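Local coordinates for protein endoglucanase (Acetivibrio cellulolyticus, PDB 5NRM) that belongs, as a type I cohesin domain, to a cellulosomal scaffoldin that binds enzyme-borne dockerins and probably also hydrolyses internal beta-1,4-glucosidic linkages in cellulose, at residues Asp8-Asn13 with Val19-Leu24. Residues are numbered along the deposited sequence; the frame is centred on the assembly and turned at random.
Sequences DTVEGN and VVPVKL
The Asp8 side chain crosses that of Pro21 at about a right angle, OD2 resting against the ring 3.5 Å from Pro21 CG and close to CB and CD as well. The two residues belong to the first beta hairpin of the cohesin beta-sandwich, where strands 4-12 and 17-25 run antiparallel, 173° apart over these segments. One backbone bond ties them here: Asp8 N gives its hydrogen to Pro21 O at 3.0 Å, nearly straight at 169°. Pro21, lacking an N-H, cannot return a bond to strand 4-12. Beyond Asp8 the first strand leaves its hairpin partner. Asp8 also bonds through its backbone to Ala137 of strand 132-140, and farther along the backbones of Val10 and Gly12 bond to Ala137, Asn139 and Glu141.

Val10 fills the widening gap with its two methyls. CG1, anti to the carbonyl carbon (chi1 -59°), meets the proline ring end-on, 3.9 Å from Pro21 CD. The same methyl lies 3.6 Å from Val19 O. Val10 CG2 turns to the buried Val20, meeting its CG2 at 3.9 Å, while the other Val20 methyl, CG1, lies against Asp8 O. Val138 of strand 132-140 touches both valines and Phe99 of strand 92-101 packs on Val20, so the hairpin is joined to its neighbours in the sandwich.

On the outer side, Lys23 passes its aliphatic chain beside the carboxylate of Asp8, bending at chi3. The opposite charges stay 4.5 Å apart from Asp8 OD1 to Lys23 NZ, too far for a salt bridge, although they probably attract. A water closes the distance, donating to Asp8 OD2 and accepting from Lys23 NZ, while OD1 rests 3.3 Å from Lys23 CD.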
loop_
_atom_site.group_PDB
_atom_site.type_symbol
_atom_site.label_atom_id
_atom_site.label_comp_id
_atom_site.label_asym_id
_atom_site.label_seq_id
_atom_site.Cartn_x
_atom_site.Cartn_y
_atom_site.Cartn_z
ATOM N N ASP A 8 11.096 5.723 8.508
ATOM C CA ASP A 8 11.959 6.535 9.369
ATOM C C ASP A 8 11.984 6.028 10.815
ATOM O O ASP A 8 11.046 5.407 11.330
ATOM C CB ASP A 8 11.579 8.015 9.391
ATOM C CG ASP A 8 11.938 8.784 8.099
ATOM O OD1 ASP A 8 12.522 8.231 7.128
ATOM O OD2 ASP A 8 11.585 9.995 8.113
ATOM N N THR A 9 13.113 6.345 11.433
ATOM C CA THR A 9 13.224 6.278 12.877
ATOM C C THR A 9 13.091 7.707 13.401
ATOM O O THR A 9 13.912 8.592 13.006
ATOM C CB THR A 9 14.577 5.708 13.282
ATOM O OG1 THR A 9 14.641 4.334 12.849
ATOM C CG2 THR A 9 14.770 5.747 14.789
ATOM N N VAL A 10 12.074 7.944 14.237
ATOM C CA VAL A 10 11.742 9.313 14.636
ATOM C C VAL A 10 11.769 9.333 16.160
ATOM O O VAL A 10 11.429 8.358 16.830
ATOM C CB VAL A 10 10.331 9.759 14.148
ATOM C CG1 VAL A 10 10.226 9.692 12.615
ATOM C CG2 VAL A 10 9.284 8.927 14.767
ATOM N N GLU A 11 12.060 10.481 16.720
ATOM C CA GLU A 11 11.950 10.654 18.183
ATOM C C GLU A 11 10.575 11.185 18.572
ATOM O O GLU A 11 9.988 12.032 17.893
ATOM C CB GLU A 11 13.031 11.615 18.735
ATOM C CG GLU A 11 14.425 11.083 18.458
ATOM C CD GLU A 11 15.513 11.761 19.317
ATOM O OE1 GLU A 11 15.262 12.863 19.893
ATOM O OE2 GLU A 11 16.614 11.142 19.407
ATOM N N GLY A 12 10.061 10.708 19.698
ATOM C CA GLY A 12 8.879 11.338 20.246
ATOM C C GLY A 12 8.732 11.099 21.718
ATOM O O GLY A 12 9.464 10.313 22.298
ATOM N N ASN A 13 7.791 11.804 22.344
ATOM C CA ASN A 13 7.639 11.796 23.813
ATOM C C ASN A 13 6.421 11.034 24.194
ATOM O O ASN A 13 5.372 11.299 23.650
ATOM C CB ASN A 13 7.489 13.214 24.377
ATOM C CG ASN A 13 8.608 14.115 23.921
ATOM O OD1 ASN A 13 8.426 15.017 23.086
ATOM N ND2 ASN A 13 9.795 13.778 24.337
ATOM N N VAL A 19 4.566 11.745 13.999
ATOM C CA VAL A 19 4.395 11.345 12.600
ATOM C C VAL A 19 5.591 10.484 12.236
ATOM O O VAL A 19 6.772 10.825 12.504
ATOM C CB VAL A 19 4.281 12.566 11.662
ATOM C CG1 VAL A 19 4.068 12.130 10.221
ATOM C CG2 VAL A 19 3.138 13.435 12.148
ATOM N N VAL A 20 5.321 9.353 11.584
ATOM C CA VAL A 20 6.359 8.401 11.106
ATOM C C VAL A 20 6.270 8.313 9.581
ATOM O O VAL A 20 5.263 7.787 9.074
ATOM C CB VAL A 20 6.149 7.008 11.705
ATOM C CG1 VAL A 20 7.248 6.093 11.186
ATOM C CG2 VAL A 20 6.208 7.071 13.251
ATOM N N PRO A 21 7.222 8.930 8.899
ATOM C CA PRO A 21 7.210 8.895 7.420
ATOM C C PRO A 21 7.657 7.520 6.924
ATOM O O PRO A 21 8.567 6.858 7.462
ATOM C CB PRO A 21 8.171 10.023 7.045
ATOM C CG PRO A 21 8.234 10.922 8.245
ATOM C CD PRO A 21 8.139 9.990 9.388
ATOM N N VAL A 22 6.990 7.093 5.837
ATOM C CA VAL A 22 7.363 5.928 5.012
ATOM C C VAL A 22 7.764 6.446 3.652
ATOM O O VAL A 22 7.027 7.240 3.031
ATOM C CB VAL A 22 6.155 4.965 4.871
ATOM C CG1 VAL A 22 6.538 3.772 4.023
ATOM C CG2 VAL A 22 5.599 4.528 6.213
ATOM N N LYS A 23 8.956 6.078 3.218
ATOM C CA LYS A 23 9.590 6.741 2.059
ATOM C C LYS A 23 9.938 5.715 0.976
ATOM O O LYS A 23 10.139 4.512 1.268
ATOM C CB LYS A 23 10.853 7.424 2.488
ATOM C CG LYS A 23 10.623 8.539 3.492
ATOM C CD LYS A 23 11.934 9.114 4.021
ATOM C CE LYS A 23 12.251 10.311 3.200
ATOM N NZ LYS A 23 13.493 10.905 3.670
ATOM N N LEU A 24 10.015 6.231 -0.263
ATOM C CA LEU A 24 10.559 5.513 -1.414
ATOM C C LEU A 24 11.765 6.259 -1.874
ATOM O O LEU A 24 11.813 7.510 -1.903
ATOM C CB LEU A 24 9.548 5.442 -2.524
ATOM C CG LEU A 24 8.257 4.770 -2.205
ATOM C CD1 LEU A 24 7.396 4.711 -3.465
ATOM C CD2 LEU A 24 8.439 3.355 -1.630
HETATM O O HOH W 1 12.116 11.939 6.371
#